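Local atomic coordinates of butyryl-CoA dehydrogenase (Marinomonas mediterranea, PDB entry 6CXT), a protein that belongs to the acyl-CoA dehydrogenase family of flavoproteins and holds flavin-adenine dinucleotide in a fold of helical domains around a beta-rich middle domain. Residues 15-20 and 74-79; 32-37 and 78-83; 69-74 and 247-252. All coordinates share one frame; numbering follows the deposited sequence.

Contact 1 (15-20 and 74-79); sequences HALRFG and LGQSCT
A16 and L74 bring the last turns of helices 7-19 and 64-77 together, and the two backbones draw closer toward their C-terminal ends: the CA atoms of A16 and L74 are 5.2 Å apart, those of G20 and C78 4.2 Å. C78 is the first residue past helix 64-77. At this close pass G20 presents bare backbone, and its CA approaches S77 OG to 3.2 Å; L17 O comes equally near to the same serine, 3.1 Å from S77 CB.

S77 OG stands between its own backbone N and carbonyl carbon (chi1 63°) and lies 3.0 Å from A16 O. Its single proton may go to A16 O or to G73 O one turn back in its own helix. Next to it, A16 CB rests on L74 CG at 4.0 Å, while L74 CD2 touches F19 CD2 at 3.7 Å, the two side chains passing at a slant; F44 of helix 35-44 packs on all three. Farther along, L17 CD2 lies against the extended chain of Q76, nearest to its amide carbon CD at 3.7 Å. A water donates to G20 O and weakly accepts the N-H of T79, spanning the two segment ends. In this chain the small residues A16, G20 and S77 let helices 7-19 and 64-77 pack closely within the helical N-terminal domain of an acyl-CoA dehydrogenase fold.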
# COMPACT_ATOMS: atom_id res chain seq x y z
N HIS B 15 17.19 -24.60 21.77
CA HIS B 15 18.67 -24.64 21.77
C HIS B 15 19.21 -23.48 20.88
O HIS B 15 20.07 -22.69 21.31
CB HIS B 15 19.15 -26.06 21.36
CG HIS B 15 20.64 -26.25 21.37
ND1 HIS B 15 21.46 -25.81 22.39
CD2 HIS B 15 21.46 -26.87 20.47
CE1 HIS B 15 22.72 -26.12 22.12
NE2 HIS B 15 22.75 -26.78 20.97
N ALA B 16 18.64 -23.34 19.67
CA ALA B 16 18.95 -22.19 18.79
C ALA B 16 18.69 -20.84 19.43
O ALA B 16 19.51 -19.92 19.29
CB ALA B 16 18.20 -22.31 17.47
N LEU B 17 17.55 -20.68 20.10
CA LEU B 17 17.26 -19.43 20.82
C LEU B 17 18.26 -19.10 21.91
O LEU B 17 18.66 -17.94 22.08
CB LEU B 17 15.85 -19.42 21.41
CG LEU B 17 14.68 -19.32 20.43
CD1 LEU B 17 13.37 -19.42 21.22
CD2 LEU B 17 14.71 -18.07 19.57
N ARG B 18 18.68 -20.11 22.66
CA ARG B 18 19.69 -19.90 23.68
C ARG B 18 21.08 -19.60 23.09
O ARG B 18 21.82 -18.81 23.64
CB ARG B 18 19.77 -21.12 24.61
CG ARG B 18 18.54 -21.38 25.49
CD ARG B 18 18.58 -22.78 26.16
NE ARG B 18 19.95 -23.37 26.21
CZ ARG B 18 20.33 -24.54 25.67
NH1 ARG B 18 19.46 -25.34 25.05
NH2 ARG B 18 21.61 -24.94 25.78
N PHE B 19 21.41 -20.23 21.97
CA PHE B 19 22.73 -20.03 21.36
C PHE B 19 23.04 -18.58 20.97
O PHE B 19 24.15 -18.15 21.20
CB PHE B 19 22.96 -20.99 20.20
CG PHE B 19 24.30 -20.82 19.55
CD1 PHE B 19 25.45 -21.42 20.10
CD2 PHE B 19 24.42 -20.07 18.37
CE1 PHE B 19 26.69 -21.24 19.49
CE2 PHE B 19 25.67 -19.89 17.77
CZ PHE B 19 26.79 -20.49 18.32
N GLY B 20 22.09 -17.82 20.41
CA GLY B 20 22.27 -16.36 20.16
C GLY B 20 23.09 -15.49 21.11
O GLY B 20 23.95 -14.72 20.65
N LEU B 74 17.81 -19.20 15.22
CA LEU B 74 19.08 -18.43 15.19
C LEU B 74 18.84 -17.00 14.69
O LEU B 74 19.43 -16.08 15.22
CB LEU B 74 20.15 -19.10 14.31
CG LEU B 74 20.67 -20.47 14.85
CD1 LEU B 74 21.52 -21.21 13.82
CD2 LEU B 74 21.46 -20.22 16.14
N GLY B 75 17.98 -16.85 13.68
CA GLY B 75 17.68 -15.50 13.12
C GLY B 75 17.04 -14.65 14.19
O GLY B 75 17.24 -13.43 14.20
N GLN B 76 16.29 -15.29 15.10
CA GLN B 76 15.68 -14.55 16.24
C GLN B 76 16.70 -14.15 17.32
O GLN B 76 16.69 -13.00 17.82
CB GLN B 76 14.46 -15.35 16.83
CG GLN B 76 13.68 -14.54 17.85
CD GLN B 76 12.49 -15.33 18.40
OE1 GLN B 76 11.89 -16.12 17.71
NE2 GLN B 76 12.15 -15.07 19.64
N SER B 77 17.62 -15.04 17.65
CA SER B 77 18.44 -14.77 18.83
C SER B 77 19.79 -14.14 18.47
O SER B 77 20.39 -13.52 19.32
CB SER B 77 18.66 -16.04 19.62
OG SER B 77 19.37 -16.97 18.83
N CYS B 78 20.28 -14.34 17.24
CA CYS B 78 21.62 -13.83 16.84
C CYS B 78 21.40 -12.49 16.19
O CYS B 78 20.79 -12.43 15.13
CB CYS B 78 22.36 -14.73 15.82
SG CYS B 78 22.68 -16.41 16.39
N THR B 79 21.91 -11.42 16.79
CA THR B 79 21.69 -10.13 16.13
C THR B 79 22.53 -9.89 14.89
O THR B 79 22.23 -9.00 14.13
CB THR B 79 21.92 -8.96 17.07
OG1 THR B 79 23.17 -9.18 17.71
CG2 THR B 79 20.71 -8.86 18.09
O HOH W 1 24.04 -12.66 19.06

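Contact 2 (32-37 and 78-83); sequences GFPRDN and CTDTGL. With EDO (1,2-ethanediol), chain E.
D80 and L83 make the contacts with segment 32-37, D80 from the N-cap of helix 81-101 and L83 from its first turn. The D80 carboxylate is shared among several partners. OD1 accepts the backbone N-H of L83 at 3.0 Å, a capping bond that reaches it from well above the carboxylate plane, and also a hydroxyl of a 1,2-ethanediol molecule, probably from the crystallisation liquor. OD2 takes a hydrogen bond from a water 2.6 Å away, which in turn accepts from N37 ND2, and is also hydrogen-bonded to S206 OG; P34 CG lies 4.0 Å from this same oxygen. Farther on, G82 N donates to the other hydroxyl of the diol.

L83 supplies the apolar part. Its CB points toward segment 32-37, and its two methyls touch different residues: CD1 meets P34 CG at 4.0 Å and F33 CE1 at 4.1 Å, whereas CD2 presses on N37 CB at 3.4 Å. The F33 and L83 side chains cross at about a right angle. W38 and L41 of helix 35-44 also pack on L83. P34 and D80 each sit at an N-cap position and centre an inverse gamma turn; the contact joins the starts of helices 35-44 and 81-101 in the N-terminal domain through a capping carboxylate, a bridging water and a leucine.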
# COMPACT_ATOMS: atom_id res chain seq x y z
N GLY B 32 36.92 -6.68 10.96
CA GLY B 32 36.97 -7.69 9.88
C GLY B 32 35.91 -8.78 10.05
O GLY B 32 35.03 -8.66 10.89
N PHE B 33 36.00 -9.85 9.25
CA PHE B 33 35.05 -10.96 9.31
C PHE B 33 35.03 -11.60 10.70
O PHE B 33 36.08 -11.88 11.24
CB PHE B 33 35.42 -11.99 8.24
CG PHE B 33 34.51 -13.18 8.25
CD1 PHE B 33 33.17 -13.04 7.87
CD2 PHE B 33 34.99 -14.42 8.62
CE1 PHE B 33 32.33 -14.14 7.91
CE2 PHE B 33 34.15 -15.53 8.67
CZ PHE B 33 32.82 -15.38 8.31
N PRO B 34 33.83 -11.84 11.28
CA PRO B 34 33.82 -12.41 12.63
C PRO B 34 34.08 -13.90 12.60
O PRO B 34 33.20 -14.76 12.80
CB PRO B 34 32.40 -12.08 13.14
CG PRO B 34 31.59 -11.98 11.88
CD PRO B 34 32.51 -11.27 10.93
N ARG B 35 35.34 -14.23 12.38
CA ARG B 35 35.72 -15.63 12.25
C ARG B 35 35.43 -16.45 13.51
O ARG B 35 34.99 -17.61 13.41
CB ARG B 35 37.23 -15.72 11.84
CG ARG B 35 37.74 -17.17 11.79
CD ARG B 35 37.27 -17.98 10.59
NE ARG B 35 37.69 -17.33 9.34
CZ ARG B 35 37.79 -17.94 8.16
NH1 ARG B 35 37.56 -19.25 8.06
NH2 ARG B 35 38.14 -17.22 7.09
N ASP B 36 35.62 -15.86 14.70
CA ASP B 36 35.35 -16.63 15.90
C ASP B 36 33.86 -17.01 15.99
O ASP B 36 33.52 -18.14 16.39
CB ASP B 36 35.77 -15.89 17.16
CG ASP B 36 37.28 -15.85 17.33
OD1 ASP B 36 37.96 -16.79 16.84
OD2 ASP B 36 37.79 -14.87 17.91
N ASN B 37 32.98 -16.06 15.68
CA ASN B 37 31.53 -16.35 15.68
C ASN B 37 31.14 -17.34 14.59
O ASN B 37 30.31 -18.18 14.82
CB ASN B 37 30.70 -15.05 15.61
CG ASN B 37 30.76 -14.27 16.92
OD1 ASN B 37 31.14 -14.82 17.97
ND2 ASN B 37 30.41 -13.01 16.87
N CYS B 78 20.28 -14.34 17.24
CA CYS B 78 21.62 -13.83 16.84
C CYS B 78 21.40 -12.49 16.19
O CYS B 78 20.79 -12.43 15.13
CB CYS B 78 22.36 -14.73 15.82
SG CYS B 78 22.68 -16.41 16.39
N THR B 79 21.91 -11.42 16.79
CA THR B 79 21.69 -10.13 16.13
C THR B 79 22.53 -9.89 14.89
O THR B 79 22.23 -9.00 14.13
CB THR B 79 21.92 -8.96 17.07
OG1 THR B 79 23.17 -9.18 17.71
CG2 THR B 79 20.71 -8.86 18.09
N ASP B 80 23.58 -10.68 14.70
CA ASP B 80 24.38 -10.50 13.46
C ASP B 80 23.73 -11.29 12.32
O ASP B 80 24.10 -12.41 11.96
CB ASP B 80 25.83 -10.94 13.68
CG ASP B 80 26.72 -10.50 12.54
OD1 ASP B 80 26.20 -10.12 11.45
OD2 ASP B 80 27.95 -10.56 12.74
N THR B 81 22.71 -10.67 11.72
CA THR B 81 22.01 -11.25 10.58
C THR B 81 22.97 -11.55 9.42
O THR B 81 22.81 -12.55 8.73
CB THR B 81 20.88 -10.28 10.18
OG1 THR B 81 20.08 -10.03 11.37
CG2 THR B 81 19.97 -10.84 9.05
N GLY B 82 23.90 -10.64 9.17
CA GLY B 82 24.85 -10.71 8.04
C GLY B 82 25.64 -12.00 8.16
O GLY B 82 25.91 -12.69 7.15
N LEU B 83 26.01 -12.31 9.39
CA LEU B 83 26.79 -13.54 9.66
C LEU B 83 25.97 -14.79 9.33
O LEU B 83 26.46 -15.73 8.68
CB LEU B 83 27.34 -13.58 11.09
CG LEU B 83 28.11 -14.88 11.47
CD1 LEU B 83 29.32 -15.03 10.58
CD2 LEU B 83 28.61 -14.81 12.91
C1 EDO E . 25.81 -7.07 10.11
O1 EDO E . 26.32 -8.31 9.59
C2 EDO E . 24.48 -7.21 10.90
O2 EDO E . 23.53 -7.76 9.97
O HOH W 2 29.36 -11.24 14.78

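Contact 3 (69-74 and 247-252); sequences KIIEGL and FAIFVG
I71 and E72 of helix 64-77 lie over A248, I249, V251 and G252 at the start of helix 248-267. The short axes come within 6.8 Å and cross at -45°, close enough for backbone to meet backbone. I71 has CG2 anti to its backbone N, and this branch does the touching: the methyl lies 3.8 Å from A248 CB and 3.7 Å from I249 CG1. I249 reaches it although its CB leaves its helix away from helix 64-77, and its side chain crosses that of I71 obliquely. F92 of helix 81-101 packs on I71, and L84 of the same helix on I249.

E72 takes a different course. CG is anti to the backbone N (chi1 179°) and the chain continues extended, its side chain slanting across that of V251; CG passes 3.8 Å from G252 N, and the carboxylate oxygen OE2 comes to 3.8 Å from V251 CG1. The carboxylate is buried but supplied with partners: OE2 forms a salt bridge with R296, OE1 a hydrogen bond with Y300, and K69 NZ lies at long salt-bridge distance from OE1. These neighbours would be expected to favour the ionised form of E72.

The main chains meet through two CA-H...O contacts, E72 CA to A248 O at 3.5 Å and G252 CA to E72 O at 3.3 Å. With no conventional hydrogen bond between the segments, the seam between N- and C-terminal helical domains depends here on close apolar fit and CA-H...O contacts, while the buried charge of E72 is met by helix 279-306.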
# COMPACT_ATOMS: atom_id res chain seq x y z
N LYS B 69 13.48 -24.51 11.02
CA LYS B 69 13.03 -24.09 12.36
C LYS B 69 14.23 -23.68 13.18
O LYS B 69 14.18 -22.71 13.95
CB LYS B 69 12.22 -25.21 13.05
CG LYS B 69 11.61 -24.85 14.40
CD LYS B 69 10.65 -23.65 14.34
CE LYS B 69 9.84 -23.55 15.63
NZ LYS B 69 8.89 -22.40 15.52
N ILE B 70 15.33 -24.43 13.06
CA ILE B 70 16.54 -24.07 13.84
C ILE B 70 17.09 -22.73 13.30
O ILE B 70 17.50 -21.85 14.06
CB ILE B 70 17.60 -25.18 13.72
CG1 ILE B 70 17.17 -26.38 14.59
CG2 ILE B 70 19.01 -24.68 14.09
CD1 ILE B 70 17.88 -27.66 14.12
N ILE B 71 17.09 -22.59 11.98
CA ILE B 71 17.64 -21.37 11.38
C ILE B 71 16.80 -20.15 11.84
O ILE B 71 17.33 -19.07 12.13
CB ILE B 71 17.66 -21.48 9.82
CG1 ILE B 71 18.69 -22.55 9.40
CG2 ILE B 71 18.00 -20.13 9.18
CD1 ILE B 71 18.67 -22.85 7.90
N GLU B 72 15.47 -20.33 11.85
CA GLU B 72 14.57 -19.27 12.33
C GLU B 72 14.95 -18.89 13.74
O GLU B 72 15.03 -17.69 14.05
CB GLU B 72 13.13 -19.77 12.32
CG GLU B 72 12.14 -18.73 12.82
CD GLU B 72 10.73 -19.31 12.98
OE1 GLU B 72 10.46 -20.44 12.49
OE2 GLU B 72 9.89 -18.65 13.63
N GLY B 73 15.16 -19.91 14.60
CA GLY B 73 15.56 -19.64 15.98
C GLY B 73 16.84 -18.83 16.05
O GLY B 73 16.98 -17.86 16.83
N LEU B 74 17.81 -19.20 15.22
CA LEU B 74 19.08 -18.43 15.19
C LEU B 74 18.84 -17.00 14.69
O LEU B 74 19.43 -16.08 15.22
CB LEU B 74 20.15 -19.10 14.31
CG LEU B 74 20.67 -20.47 14.85
CD1 LEU B 74 21.52 -21.21 13.82
CD2 LEU B 74 21.46 -20.22 16.14
N PHE B 247 16.02 -17.77 3.96
CA PHE B 247 15.08 -16.67 4.35
C PHE B 247 14.40 -16.94 5.69
O PHE B 247 13.80 -16.02 6.29
CB PHE B 247 14.08 -16.40 3.18
CG PHE B 247 14.74 -15.61 2.06
CD1 PHE B 247 15.70 -16.26 1.19
CD2 PHE B 247 14.54 -14.25 1.92
CE1 PHE B 247 16.41 -15.53 0.28
CE2 PHE B 247 15.23 -13.51 0.95
CZ PHE B 247 16.18 -14.15 0.15
N ALA B 248 14.53 -18.16 6.19
CA ALA B 248 14.14 -18.47 7.59
C ALA B 248 14.83 -17.52 8.58
O ALA B 248 14.24 -17.16 9.61
CB ALA B 248 14.46 -19.91 7.93
N ILE B 249 16.06 -17.08 8.26
CA ILE B 249 16.79 -16.10 9.10
C ILE B 249 15.88 -14.89 9.41
O ILE B 249 15.78 -14.42 10.59
CB ILE B 249 18.09 -15.60 8.43
CG1 ILE B 249 19.10 -16.76 8.24
CG2 ILE B 249 18.72 -14.48 9.26
CD1 ILE B 249 20.20 -16.38 7.24
N PHE B 250 15.25 -14.37 8.38
CA PHE B 250 14.60 -13.05 8.49
C PHE B 250 13.24 -13.18 9.17
O PHE B 250 12.75 -12.21 9.71
CB PHE B 250 14.42 -12.48 7.09
CG PHE B 250 15.71 -12.50 6.30
CD1 PHE B 250 16.90 -11.96 6.87
CD2 PHE B 250 15.76 -13.06 5.00
CE1 PHE B 250 18.14 -12.03 6.19
CE2 PHE B 250 16.98 -13.07 4.29
CZ PHE B 250 18.16 -12.60 4.88
N VAL B 251 12.64 -14.36 9.11
CA VAL B 251 11.43 -14.60 9.90
C VAL B 251 11.80 -14.51 11.40
O VAL B 251 11.12 -13.83 12.18
CB VAL B 251 10.83 -16.00 9.60
CG1 VAL B 251 9.73 -16.36 10.62
CG2 VAL B 251 10.26 -16.06 8.17
N GLY B 252 12.90 -15.14 11.81
CA GLY B 252 13.41 -14.92 13.17
C GLY B 252 13.74 -13.45 13.46
O GLY B 252 13.35 -12.90 14.53

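In the fold
Contacts 1 and 3 are buried and share helix 64-77, with L74 common to both; their centres lie 9 Å apart, and A16 CB touches I70 O while Q76 CB touches G252 O. Contact 1 joins that helix to helix 7-19, contact 3 to the C-terminal domain. Contact 2 lies at the surface, where the connection from helix 64-77 into helix 81-101 meets the start of helix 35-44. It shares C78 and T79 with contact 1, 12 Å away, both within the N-terminal domain range; T81 packs on I249 and F250 of contact 3. Contact 2 adds a bridging water and a capping bond, contact 1 a serine hydroxyl; contact 3 relies on apolar and CA-H...O contacts, its one carboxylate served from helix 279-306.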